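Local atomic coordinates of pectinesterase 1 (Solanum lycopersicum, PDB entry 1XG2), a protein that hydrolyses the methyl esters of galacturonate units in pectin, releasing methanol, and may thereby prepare the fruit cell wall for softening during ripening. Residues D128-L134 / Y147-T151; S82-A86 / C98-T102; M62-T66 / N123-I127; V162-L168 / S196-I202; L55-G61 / G91-I97. All coordinates share one frame. Residues are numbered along the deposited sequence.

The chain is the C-terminal pectinesterase section of a longer protein, folded as a right-handed parallel beta helix, and the five interactions sample successive coils of it. Interaction 5 comes first, pairing strands 55-59 and 93-95. The centres of interactions 3 and 5 are 9 Å apart, and their segments alternate along the chain. Interaction 3 encloses interaction 2, between residues 82-86 and strand 98-101. Interactions 1 and 4 follow in series. Strands 55-59, 93-95, 160-164 and 194-198 belong to one parallel sheet; interactions 1 to 4 all reach the neighbouring sheet holding strands 98-101, 126-128, 147-150, 167-170 and 201-204. Interaction 1 alone holds predicted catalytic residues; interactions 3 and 5 lie away from the known sites.

Interaction 1 of 5, residues D128-L134 / Y147-T151; sequences DAYQDTL and YVTGT
Strand 147-150 runs parallel to the end of strand 126-128, Asp128 bridging to Thr149 (CA-CA 5.2 Å), and residues 129-133 then loop past the end of strand 147-150, with phi/psi -161/-155 at Ala129, -120/-94 at Tyr130 and 67/38 at Asp132. Thr149 takes the t rotamer, its CG2 lying 3.7 Å from Asp128 CA; its hydroxyl bonds to Val169. Asp128, also t, forms a salt bridge with Arg171, which also makes a cation-pi contact with Tyr130 (m). Thr151 N donates to Tyr130 O (2.8 Å), and Ala129 N weakly to Thr149 O (3.4 Å). Thr133 (m) has CB toward the strand, so its short side chain brings OG1 to Thr149 O at 2.8 Å as donor. Gly150 has no room for a CB, which would come within 2.5 Å of Thr133 OG1. Thr151 (p) places OG1 3.5 Å from Tyr130 CB. Leu134 CB meets Val148 CG1 at 4.2 Å. The CA-CB bonds of Gln131 (t, t) and Asp132 (m) point away from strand 147-150. Gln131, probably the transition-state stabiliser, has its side chain about 5 Å from that of Asp153, the predicted nucleophile, which Asp132, the predicted proton donor, touches: the pectinesterase active site.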
# COMPACT_ATOMS: atom_id res chain seq x y z
N ASP A 128 -7.60 3.18 13.42
CA ASP A 128 -8.73 2.49 14.04
C ASP A 128 -9.90 2.40 13.06
O ASP A 128 -10.42 3.41 12.63
CB ASP A 128 -9.13 3.26 15.31
CG ASP A 128 -10.46 2.80 15.91
OD1 ASP A 128 -10.81 3.27 17.02
OD2 ASP A 128 -11.24 2.01 15.36
N ALA A 129 -10.26 1.18 12.69
CA ALA A 129 -11.49 0.88 11.96
C ALA A 129 -11.82 -0.62 12.12
O ALA A 129 -11.40 -1.25 13.08
CB ALA A 129 -11.35 1.28 10.50
N TYR A 130 -12.56 -1.17 11.17
CA TYR A 130 -12.93 -2.58 11.18
C TYR A 130 -12.38 -3.26 9.93
O TYR A 130 -11.23 -3.69 9.94
CB TYR A 130 -14.45 -2.74 11.33
CG TYR A 130 -14.92 -2.45 12.72
CD1 TYR A 130 -15.06 -1.14 13.15
CD2 TYR A 130 -15.17 -3.47 13.63
CE1 TYR A 130 -15.47 -0.85 14.43
CE2 TYR A 130 -15.57 -3.18 14.92
CZ TYR A 130 -15.71 -1.88 15.31
OH TYR A 130 -16.12 -1.58 16.58
N GLN A 131 -13.18 -3.36 8.87
CA GLN A 131 -12.70 -3.99 7.64
C GLN A 131 -11.88 -2.98 6.84
O GLN A 131 -12.33 -1.86 6.62
CB GLN A 131 -13.88 -4.53 6.80
CG GLN A 131 -13.48 -5.06 5.41
CD GLN A 131 -14.54 -5.94 4.76
OE1 GLN A 131 -15.68 -6.00 5.24
NE2 GLN A 131 -14.17 -6.62 3.68
N ASP A 132 -10.66 -3.37 6.45
CA ASP A 132 -9.78 -2.55 5.60
C ASP A 132 -9.28 -1.27 6.31
O ASP A 132 -9.15 -0.22 5.69
CB ASP A 132 -10.46 -2.14 4.29
CG ASP A 132 -10.55 -3.26 3.29
OD1 ASP A 132 -10.40 -4.44 3.68
OD2 ASP A 132 -10.79 -3.04 2.07
N THR A 133 -8.99 -1.36 7.59
CA THR A 133 -8.52 -0.20 8.36
C THR A 133 -7.40 0.59 7.69
O THR A 133 -7.49 1.81 7.57
CB THR A 133 -8.00 -0.69 9.72
OG1 THR A 133 -9.09 -1.21 10.49
CG2 THR A 133 -7.46 0.47 10.53
N LEU A 134 -6.34 -0.12 7.26
CA LEU A 134 -5.11 0.50 6.79
C LEU A 134 -4.78 0.03 5.38
O LEU A 134 -4.39 -1.12 5.17
CB LEU A 134 -3.94 0.19 7.73
CG LEU A 134 -2.56 0.69 7.29
CD1 LEU A 134 -2.59 2.21 7.14
CD2 LEU A 134 -1.47 0.27 8.25
N TYR A 147 -0.33 1.74 16.84
CA TYR A 147 -1.40 0.81 17.12
C TYR A 147 -2.28 0.79 15.87
O TYR A 147 -2.68 1.83 15.39
CB TYR A 147 -2.16 1.35 18.33
CG TYR A 147 -3.26 0.53 18.91
CD1 TYR A 147 -3.05 -0.25 20.06
CD2 TYR A 147 -4.55 0.60 18.38
CE1 TYR A 147 -4.12 -0.98 20.63
CE2 TYR A 147 -5.61 -0.10 18.94
CZ TYR A 147 -5.41 -0.90 20.06
OH TYR A 147 -6.50 -1.60 20.58
N VAL A 148 -2.49 -0.39 15.30
CA VAL A 148 -3.40 -0.56 14.18
C VAL A 148 -4.41 -1.61 14.60
O VAL A 148 -4.04 -2.72 14.99
CB VAL A 148 -2.67 -1.04 12.91
CG1 VAL A 148 -3.64 -1.11 11.74
CG2 VAL A 148 -1.50 -0.12 12.58
N THR A 149 -5.69 -1.25 14.54
CA THR A 149 -6.75 -2.18 14.90
C THR A 149 -7.81 -2.34 13.81
O THR A 149 -8.14 -1.40 13.09
CB THR A 149 -7.35 -1.79 16.27
OG1 THR A 149 -8.25 -2.81 16.72
CG2 THR A 149 -8.20 -0.52 16.20
N GLY A 150 -8.33 -3.55 13.69
CA GLY A 150 -9.37 -3.83 12.73
C GLY A 150 -9.87 -5.26 12.79
O GLY A 150 -9.58 -5.99 13.74
N THR A 151 -10.58 -5.68 11.75
CA THR A 151 -11.15 -7.02 11.71
C THR A 151 -10.71 -7.75 10.45
O THR A 151 -9.74 -8.51 10.48
CB THR A 151 -12.68 -6.94 11.76
OG1 THR A 151 -13.15 -5.97 10.82
CG2 THR A 151 -13.14 -6.45 13.10

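Interaction 2 of 5, residues S82-A86 / C98-T102; sequences SATLA and CIQNT
This is a buried side-chain contact across the inside of a beta-helix coil, joining two different parallel sheets: strand 98-101 belongs to one, and residues 82-84 lead into strand 85-87 of the other. Between CA 82-85 and CA 99-101 the end-to-end directions differ by 164°, yet these are not paired strands; the nearest CA atoms, of Thr84 and Asn101, are 6.2 Å apart. Thr84 has helical phi/psi (-59/-49) before Leu85 extends (-127/132). In rotamer m, Thr84 donates from OG1 to Gln100 O at 2.7 Å, satisfying the Gln100 carbonyl, while its CB packs 4.0 Å from Ile99 CG2. The same Ile99 methyl lies 3.9 Å from Leu85 CB; Ile99 is m, m, a branched shape that fills the space between the sheets. Asn101 (t) also points inward, ND2 lying 3.4 Å from Ser82 O and hydrogen-bonding to the carbonyls of Val111 and Leu71, while OD1 takes Ala103 N: an amide supplies both donor and acceptor. Gln100 CB points away, and its OE1 is hydrogen-bonded to Thr68 OG1. Ser82 (p) bonds to the carbonyl of Thr79, a probable substrate-binding residue. Side chains from two sheets of one coil thus meet inside it, as in a parallel beta helix.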
# COMPACT_ATOMS: atom_id res chain seq x y z
N SER A 82 -12.62 5.85 0.35
CA SER A 82 -13.27 5.78 1.66
C SER A 82 -12.39 6.28 2.82
O SER A 82 -12.88 6.51 3.92
CB SER A 82 -13.74 4.34 1.98
OG SER A 82 -12.66 3.46 2.29
N ALA A 83 -11.09 6.47 2.55
CA ALA A 83 -10.13 6.85 3.60
C ALA A 83 -10.49 8.16 4.31
O ALA A 83 -10.74 9.17 3.67
CB ALA A 83 -8.74 6.96 3.00
N THR A 84 -10.48 8.14 5.63
CA THR A 84 -10.55 9.37 6.42
C THR A 84 -9.39 10.29 6.07
O THR A 84 -9.61 11.48 5.79
CB THR A 84 -10.56 9.01 7.91
OG1 THR A 84 -11.79 8.35 8.22
CG2 THR A 84 -10.54 10.25 8.79
N LEU A 85 -8.18 9.76 6.07
CA LEU A 85 -7.00 10.47 5.61
C LEU A 85 -6.26 9.64 4.55
O LEU A 85 -6.03 8.45 4.74
CB LEU A 85 -6.05 10.77 6.77
CG LEU A 85 -4.88 11.73 6.44
CD1 LEU A 85 -4.55 12.64 7.61
CD2 LEU A 85 -3.65 10.99 6.06
N ALA A 86 -5.91 10.29 3.44
CA ALA A 86 -5.20 9.66 2.32
C ALA A 86 -3.98 10.52 2.00
O ALA A 86 -4.10 11.73 1.91
CB ALA A 86 -6.10 9.57 1.10
N CYS A 98 -4.47 10.03 15.90
CA CYS A 98 -5.35 8.90 15.57
C CYS A 98 -6.06 9.21 14.26
O CYS A 98 -6.52 10.31 14.06
CB CYS A 98 -6.41 8.72 16.68
SG CYS A 98 -7.69 7.50 16.24
N ILE A 99 -6.10 8.24 13.35
CA ILE A 99 -6.94 8.29 12.16
C ILE A 99 -7.95 7.18 12.32
O ILE A 99 -7.58 6.05 12.54
CB ILE A 99 -6.13 8.09 10.86
CG1 ILE A 99 -4.90 9.01 10.79
CG2 ILE A 99 -7.03 8.33 9.64
CD1 ILE A 99 -5.18 10.48 10.95
N GLN A 100 -9.22 7.52 12.21
CA GLN A 100 -10.26 6.52 12.39
C GLN A 100 -11.37 6.62 11.37
O GLN A 100 -11.66 7.69 10.81
CB GLN A 100 -10.83 6.59 13.80
CG GLN A 100 -11.49 7.87 14.17
CD GLN A 100 -12.39 7.74 15.43
OE1 GLN A 100 -13.34 8.49 15.59
NE2 GLN A 100 -12.06 6.81 16.32
N ASN A 101 -11.96 5.46 11.12
CA ASN A 101 -13.19 5.35 10.34
C ASN A 101 -14.23 4.64 11.20
O ASN A 101 -14.03 3.50 11.62
CB ASN A 101 -12.93 4.64 9.01
CG ASN A 101 -14.13 4.71 8.07
OD1 ASN A 101 -15.27 4.53 8.51
ND2 ASN A 101 -13.89 5.01 6.81
N THR A 102 -15.33 5.33 11.48
CA THR A 102 -16.35 4.84 12.42
C THR A 102 -17.54 4.15 11.75
O THR A 102 -18.56 3.91 12.39
CB THR A 102 -16.91 6.01 13.25
OG1 THR A 102 -17.44 7.01 12.37
CG2 THR A 102 -15.78 6.72 14.01

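Interaction 3 of 5, residues M62-T66 / N123-I127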
# COMPACT_ATOMS: atom_id res chain seq x y z
N MET A 62 -1.59 10.18 20.28
CA MET A 62 -2.47 9.27 19.57
C MET A 62 -3.85 9.07 20.22
O MET A 62 -4.75 8.58 19.56
CB MET A 62 -1.81 7.91 19.41
CG MET A 62 -1.49 7.19 20.72
SD MET A 62 -1.12 5.45 20.51
CE MET A 62 0.17 5.52 19.36
N TYR A 63 -3.99 9.42 21.50
CA TYR A 63 -5.29 9.39 22.18
C TYR A 63 -6.00 10.74 22.18
O TYR A 63 -7.22 10.80 22.31
CB TYR A 63 -5.17 8.84 23.61
CG TYR A 63 -4.43 7.53 23.69
CD1 TYR A 63 -3.32 7.39 24.51
CD2 TYR A 63 -4.81 6.44 22.92
CE1 TYR A 63 -2.63 6.18 24.57
CE2 TYR A 63 -4.12 5.25 22.96
CZ TYR A 63 -3.05 5.12 23.79
OH TYR A 63 -2.37 3.93 23.82
N ALA A 64 -5.23 11.82 22.01
CA ALA A 64 -5.68 13.20 22.17
C ALA A 64 -6.15 13.92 20.90
O ALA A 64 -7.02 14.78 20.98
CB ALA A 64 -4.56 14.02 22.80
N THR A 65 -5.53 13.63 19.75
CA THR A 65 -5.90 14.22 18.47
C THR A 65 -6.41 13.13 17.56
O THR A 65 -5.70 12.15 17.30
CB THR A 65 -4.70 14.95 17.80
OG1 THR A 65 -4.28 16.05 18.61
CG2 THR A 65 -5.14 15.64 16.52
N THR A 66 -7.63 13.29 17.07
CA THR A 66 -8.27 12.30 16.21
C THR A 66 -8.83 12.95 14.94
O THR A 66 -9.54 13.96 15.01
CB THR A 66 -9.43 11.65 16.97
OG1 THR A 66 -8.94 10.90 18.09
CG2 THR A 66 -10.12 10.62 16.14
N ASN A 123 4.46 7.20 12.73
CA ASN A 123 5.14 7.08 14.01
C ASN A 123 4.20 7.43 15.16
O ASN A 123 3.65 8.51 15.20
CB ASN A 123 6.32 8.05 14.02
CG ASN A 123 7.23 7.88 15.23
OD1 ASN A 123 7.83 8.83 15.73
ND2 ASN A 123 7.31 6.64 15.72
N ARG A 124 4.03 6.50 16.09
CA ARG A 124 3.23 6.72 17.29
C ARG A 124 1.80 7.16 16.93
O ARG A 124 1.30 8.15 17.46
CB ARG A 124 3.88 7.76 18.20
CG ARG A 124 5.25 7.33 18.74
CD ARG A 124 5.73 8.17 19.92
NE ARG A 124 5.81 9.59 19.60
CZ ARG A 124 6.91 10.25 19.22
NH1 ARG A 124 8.08 9.64 19.11
NH2 ARG A 124 6.84 11.54 18.96
N CYS A 125 1.19 6.45 15.98
CA CYS A 125 -0.18 6.72 15.56
C CYS A 125 -1.09 5.59 15.96
O CYS A 125 -0.63 4.48 16.16
CB CYS A 125 -0.22 6.88 14.04
SG CYS A 125 0.57 8.40 13.51
N ARG A 126 -2.39 5.88 16.04
CA ARG A 126 -3.42 4.89 16.30
C ARG A 126 -4.34 4.89 15.07
O ARG A 126 -4.94 5.90 14.77
CB ARG A 126 -4.20 5.28 17.56
CG ARG A 126 -5.18 4.21 18.06
CD ARG A 126 -5.71 4.45 19.49
NE ARG A 126 -6.16 5.83 19.66
CZ ARG A 126 -7.39 6.26 19.45
NH1 ARG A 126 -8.35 5.43 19.06
NH2 ARG A 126 -7.66 7.54 19.62
N ILE A 127 -4.41 3.78 14.35
CA ILE A 127 -5.24 3.68 13.15
C ILE A 127 -6.35 2.71 13.48
O ILE A 127 -6.10 1.57 13.77
CB ILE A 127 -4.41 3.21 11.94
CG1 ILE A 127 -3.05 3.96 11.87
CG2 ILE A 127 -5.19 3.37 10.67
CD1 ILE A 127 -3.14 5.46 11.72
O HOH W 1 -10.29 8.53 18.82
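Met62 and Arg126 dominate this contact, each with 94 Å² covered by the opposing segment. They meet across strand 98-101, which lies between strands 65-69 and 126-128 in one parallel sheet of the beta helix. Met62 sits in a short stretch of helical backbone before strand 65-69, and its carbonyl oxygen faces the guanidinium near that group's plane. Arg126 NE and NH2 both donate to Met62 O, each at 3.1 Å, two donors sharing one acceptor in a bifurcated arrangement. The two side chains touch at their bases, Met62 CB lying 4.0 Å from Arg126 CB. With chi1 and chi3 near +60°, the flexible methionine carries its CE to within 3.4 Å of Arg124 C and 3.5 Å of Cys125 O, covering the turn made by Arg124 in its left-handed conformation (phi/psi 55/47). Tyr63 adds a partial lid, its CD2 3.6 Å from Arg126 NE. A water accepts from Arg126 NH2 at 2.9 Å and is bonded to Thr66 OG1 at 2.8 Å, extending the polar network to strand 65-69, two strands away. Asp128 offers Arg126 a long, weak ion pair. The charge of Arg126 is thus met mainly by neutral acceptors, which makes this a polar, partly hydrated contact and not a buried salt bridge.

Interaction 4 of 5, residues V162-L168 / S196-I202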
# COMPACT_ATOMS: atom_id res chain seq x y z
N VAL A 162 7.23 -2.08 6.07
CA VAL A 162 7.63 -2.70 7.33
C VAL A 162 6.92 -2.06 8.52
O VAL A 162 6.92 -0.84 8.68
CB VAL A 162 9.15 -2.59 7.52
CG1 VAL A 162 9.57 -3.19 8.86
CG2 VAL A 162 9.85 -3.29 6.36
N PHE A 163 6.31 -2.92 9.34
CA PHE A 163 5.76 -2.56 10.64
C PHE A 163 6.75 -3.02 11.69
O PHE A 163 7.13 -4.19 11.73
CB PHE A 163 4.40 -3.24 10.87
CG PHE A 163 3.35 -2.80 9.92
CD1 PHE A 163 3.25 -3.37 8.66
CD2 PHE A 163 2.44 -1.80 10.27
CE1 PHE A 163 2.29 -2.94 7.76
CE2 PHE A 163 1.47 -1.38 9.38
CZ PHE A 163 1.40 -1.95 8.13
N GLN A 164 7.18 -2.09 12.53
CA GLN A 164 8.15 -2.40 13.56
C GLN A 164 7.70 -1.87 14.90
O GLN A 164 7.38 -0.70 15.01
CB GLN A 164 9.48 -1.77 13.17
CG GLN A 164 10.67 -2.57 13.53
CD GLN A 164 11.94 -1.96 13.00
OE1 GLN A 164 12.31 -0.86 13.42
NE2 GLN A 164 12.60 -2.64 12.07
N LYS A 165 7.69 -2.73 15.91
CA LYS A 165 7.26 -2.35 17.26
C LYS A 165 5.87 -1.70 17.28
O LYS A 165 5.62 -0.73 18.00
CB LYS A 165 8.32 -1.46 17.93
CG LYS A 165 9.72 -2.06 17.91
CD LYS A 165 10.19 -2.51 19.27
CE LYS A 165 11.58 -3.19 19.19
NZ LYS A 165 12.74 -2.24 19.36
N CYS A 166 4.98 -2.26 16.48
CA CYS A 166 3.57 -1.88 16.48
C CYS A 166 2.75 -2.93 17.20
O CYS A 166 3.15 -4.09 17.26
CB CYS A 166 3.05 -1.75 15.04
SG CYS A 166 3.85 -0.40 14.12
N GLN A 167 1.61 -2.52 17.72
CA GLN A 167 0.62 -3.45 18.25
C GLN A 167 -0.48 -3.56 17.20
O GLN A 167 -1.15 -2.58 16.87
CB GLN A 167 0.10 -2.95 19.59
CG GLN A 167 1.22 -2.71 20.59
CD GLN A 167 0.76 -2.65 22.04
OE1 GLN A 167 0.52 -3.68 22.68
NE2 GLN A 167 0.67 -1.44 22.58
N LEU A 168 -0.61 -4.76 16.63
CA LEU A 168 -1.62 -5.08 15.63
C LEU A 168 -2.70 -5.85 16.36
O LEU A 168 -2.50 -6.99 16.80
CB LEU A 168 -1.00 -5.89 14.49
CG LEU A 168 0.30 -5.28 13.93
CD1 LEU A 168 0.81 -6.12 12.79
CD2 LEU A 168 0.09 -3.88 13.49
N SER A 196 5.92 -6.73 5.73
CA SER A 196 6.80 -7.34 6.72
C SER A 196 6.40 -6.80 8.09
O SER A 196 6.29 -5.59 8.27
CB SER A 196 8.25 -6.97 6.40
OG SER A 196 9.12 -7.37 7.45
N ILE A 197 6.17 -7.70 9.03
CA ILE A 197 5.78 -7.36 10.38
C ILE A 197 6.88 -7.90 11.30
O ILE A 197 7.12 -9.10 11.33
CB ILE A 197 4.42 -8.00 10.70
CG1 ILE A 197 3.31 -7.31 9.90
CG2 ILE A 197 4.08 -7.95 12.22
CD1 ILE A 197 2.05 -8.16 9.78
N GLN A 198 7.53 -7.01 12.04
CA GLN A 198 8.75 -7.32 12.79
C GLN A 198 8.73 -6.69 14.17
O GLN A 198 8.48 -5.50 14.30
CB GLN A 198 9.95 -6.78 12.01
CG GLN A 198 11.29 -7.29 12.49
CD GLN A 198 12.46 -6.63 11.76
OE1 GLN A 198 12.35 -5.49 11.28
NE2 GLN A 198 13.59 -7.34 11.69
N PHE A 199 9.04 -7.48 15.20
CA PHE A 199 9.04 -6.99 16.59
C PHE A 199 7.71 -6.36 16.98
O PHE A 199 7.66 -5.41 17.75
CB PHE A 199 10.15 -5.96 16.84
CG PHE A 199 11.46 -6.29 16.21
CD1 PHE A 199 12.16 -5.33 15.51
CD2 PHE A 199 12.02 -7.55 16.34
CE1 PHE A 199 13.39 -5.62 14.93
CE2 PHE A 199 13.25 -7.85 15.76
CZ PHE A 199 13.93 -6.88 15.06
N CYS A 200 6.62 -6.94 16.48
CA CYS A 200 5.29 -6.44 16.75
C CYS A 200 4.59 -7.33 17.77
O CYS A 200 5.04 -8.42 18.10
CB CYS A 200 4.49 -6.41 15.44
SG CYS A 200 4.98 -5.05 14.34
N ASN A 201 3.48 -6.80 18.27
CA ASN A 201 2.58 -7.51 19.16
C ASN A 201 1.30 -7.75 18.40
O ASN A 201 0.61 -6.80 18.09
CB ASN A 201 2.28 -6.56 20.32
CG ASN A 201 2.33 -7.23 21.66
OD1 ASN A 201 3.15 -8.11 21.90
ND2 ASN A 201 1.48 -6.76 22.59
N ILE A 202 0.98 -9.00 18.08
CA ILE A 202 -0.29 -9.31 17.40
C ILE A 202 -1.19 -9.96 18.42
O ILE A 202 -0.97 -11.10 18.84
CB ILE A 202 -0.09 -10.22 16.18
CG1 ILE A 202 1.04 -9.67 15.30
CG2 ILE A 202 -1.39 -10.31 15.40
CD1 ILE A 202 1.30 -10.47 14.04
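Two consecutive coils stack here almost residue on residue, Val162, Phe163 and Gln164 pairing with Ser196, Ile197 and Gln198, then Gln167 and Leu168 with Asn201 and Ile202. Leu168 is the largest bump (91 Å² covered): its CD1 fits against Ile197 CG2 at 3.8 Å and Ile202 CG1 at 4.4 Å, filling the inner angle between the two sheets. Phe163 CD1 lies 4.1 Å from Ile197 CG1, and Tyr143 stacks on the Phe163 ring. The hollow left at the corner takes the sulphur of Cys200, its SG 4.0 Å from Phe163 CB and 3.9 Å from Cys166 CB, and accepting from Cys166 N at 3.5 Å. The disulfide known to join these two cysteines is not formed in this structure. This corner is where these two coils of the right-handed parallel beta helix bend from one sheet to the next, through Lys165 and Phe199 in left-handed conformations (phi/psi 53/40 and 56/36). Outside the corner, the Phe199 ring rests by Gln164 CG (3.7 Å to CD1) and beside the Lys165 side chain, whose NZ pairs with Asp317. Backbone hydrogen bonds, such as Phe163 N to Ser196 O (2.9 Å) and Leu168 N to Asn201 O (2.8 Å), let like side chains nest. On the outer face Gln164 NE2, which also bonds to the carbonyl of Val312, donates to Gln198 OE1 at 3.0 Å; Asn201 ND2 donates to Gln167 OE1 at 3.2 Å.

Interaction 5 of 5, residues L55-G61 / G91-I97; sequences LMIVGDG and GFILQDI
Adjacent coils of a right-handed parallel beta helix pair here, strands 55-59 and 93-95 running 4.8 Å apart with axes only 5° from parallel. Register is Met56 to Ile93, Ile57 to Leu94 and Val58 to Gln95. Leu55 begins the pairing, its O accepting from Ile93 N at 3.0 Å, while Leu55 CB lies 4.4 Å from Phe92 CD1. Met56, extended t, t, t, lays CG 3.9 Å from Ile93 CG2, its length letting CE pass Ile93 to lie 3.5 Å from Gln95 NE2. Ile57 (m, t) turns to the inner face, with 84 Å² covered: CD1 meets the edge of the Phe92 ring (t) at CE1, 3.8 Å, CB meets Leu94 CD1 at 3.9 Å, and CG2 meets Ile97 CD1 at 4.2 Å. Ile57 N donates to Ile93 O (2.9 Å), and Ile57 O accepts from Gln95 N (3.0 Å). Val58 (p) sets CG2 3.8 Å from Gln95 OE1. Gly59 N bonds to Gln95 O at 3.0 Å; a CB there would strike Asp96 O. Asp60 CB points away; its carboxylate is hydrogen-bonded to Tyr36 OH and Arg39 N. Asp96 is left-handed (52/49), its carboxylate paired with Arg124. Gly61, at phi/psi 128/146 suited to glycine, closes the segment with N donating to Asp96 O at 2.9 Å.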
# COMPACT_ATOMS: atom_id res chain seq x y z
N LEU A 55 5.69 16.63 4.02
CA LEU A 55 4.75 17.17 4.99
C LEU A 55 4.73 16.26 6.20
O LEU A 55 4.57 15.05 6.05
CB LEU A 55 3.34 17.22 4.40
CG LEU A 55 2.60 18.54 4.32
CD1 LEU A 55 1.12 18.29 4.03
CD2 LEU A 55 2.75 19.37 5.59
N MET A 56 4.85 16.85 7.39
CA MET A 56 4.67 16.15 8.65
C MET A 56 3.38 16.65 9.31
O MET A 56 3.21 17.85 9.52
CB MET A 56 5.85 16.40 9.57
CG MET A 56 5.73 15.75 10.95
SD MET A 56 7.27 15.87 11.84
CE MET A 56 6.98 14.81 13.19
N ILE A 57 2.46 15.73 9.58
CA ILE A 57 1.25 16.05 10.32
C ILE A 57 1.42 15.40 11.68
O ILE A 57 1.56 14.20 11.78
CB ILE A 57 -0.00 15.53 9.59
CG1 ILE A 57 -0.17 16.27 8.26
CG2 ILE A 57 -1.25 15.71 10.46
CD1 ILE A 57 -1.39 15.86 7.45
N VAL A 58 1.44 16.22 12.72
CA VAL A 58 1.70 15.73 14.06
C VAL A 58 0.62 16.25 15.00
O VAL A 58 0.32 17.44 14.97
CB VAL A 58 3.14 16.11 14.54
CG1 VAL A 58 3.37 17.60 14.53
CG2 VAL A 58 3.44 15.53 15.90
N GLY A 59 0.03 15.37 15.79
CA GLY A 59 -0.96 15.74 16.77
C GLY A 59 -0.39 15.85 18.17
O GLY A 59 0.83 15.85 18.38
N ASP A 60 -1.30 15.92 19.14
CA ASP A 60 -0.97 16.11 20.55
C ASP A 60 -0.83 14.76 21.27
O ASP A 60 -0.77 14.72 22.50
CB ASP A 60 -2.11 16.91 21.21
CG ASP A 60 -1.65 18.20 21.83
OD1 ASP A 60 -0.52 18.27 22.36
OD2 ASP A 60 -2.39 19.22 21.85
N GLY A 61 -0.77 13.67 20.51
CA GLY A 61 -0.81 12.34 21.07
C GLY A 61 -1.87 11.48 20.41
O GLY A 61 -2.93 11.98 20.05
N GLY A 91 7.62 11.52 1.09
CA GLY A 91 8.25 11.92 2.35
C GLY A 91 7.28 12.22 3.49
O GLY A 91 7.71 12.72 4.53
N PHE A 92 5.99 11.94 3.30
CA PHE A 92 4.94 12.13 4.31
C PHE A 92 5.32 11.50 5.66
O PHE A 92 5.82 10.39 5.70
CB PHE A 92 3.63 11.52 3.81
CG PHE A 92 2.45 11.78 4.70
CD1 PHE A 92 2.05 13.08 4.97
CD2 PHE A 92 1.75 10.73 5.27
CE1 PHE A 92 0.95 13.33 5.80
CE2 PHE A 92 0.65 10.96 6.10
CZ PHE A 92 0.25 12.25 6.36
N ILE A 93 5.09 12.23 6.75
CA ILE A 93 5.27 11.72 8.10
C ILE A 93 3.99 12.02 8.86
O ILE A 93 3.50 13.15 8.83
CB ILE A 93 6.42 12.43 8.82
CG1 ILE A 93 7.72 12.21 8.07
CG2 ILE A 93 6.50 11.97 10.31
CD1 ILE A 93 8.83 13.05 8.57
N LEU A 94 3.45 11.00 9.51
CA LEU A 94 2.27 11.13 10.35
C LEU A 94 2.68 10.67 11.74
O LEU A 94 3.31 9.61 11.91
CB LEU A 94 1.14 10.26 9.79
CG LEU A 94 -0.22 10.40 10.46
CD1 LEU A 94 -0.82 11.74 10.12
CD2 LEU A 94 -1.15 9.27 10.04
N GLN A 95 2.31 11.45 12.75
CA GLN A 95 2.80 11.20 14.10
C GLN A 95 1.87 11.72 15.19
O GLN A 95 1.22 12.75 15.02
CB GLN A 95 4.18 11.84 14.28
CG GLN A 95 4.90 11.48 15.57
CD GLN A 95 6.22 12.18 15.68
OE1 GLN A 95 6.35 13.18 16.42
NE2 GLN A 95 7.20 11.72 14.92
N ASP A 96 1.83 10.97 16.29
CA ASP A 96 1.12 11.33 17.52
C ASP A 96 -0.33 11.72 17.28
O ASP A 96 -0.79 12.76 17.74
CB ASP A 96 1.85 12.47 18.25
CG ASP A 96 3.18 12.04 18.80
OD1 ASP A 96 3.26 10.92 19.36
OD2 ASP A 96 4.19 12.76 18.69
N ILE A 97 -1.03 10.87 16.54
CA ILE A 97 -2.37 11.22 16.07
C ILE A 97 -3.15 9.94 15.82
O ILE A 97 -2.57 8.89 15.59
CB ILE A 97 -2.28 12.11 14.80
CG1 ILE A 97 -3.62 12.79 14.51
CG2 ILE A 97 -1.81 11.30 13.59
CD1 ILE A 97 -3.52 13.90 13.51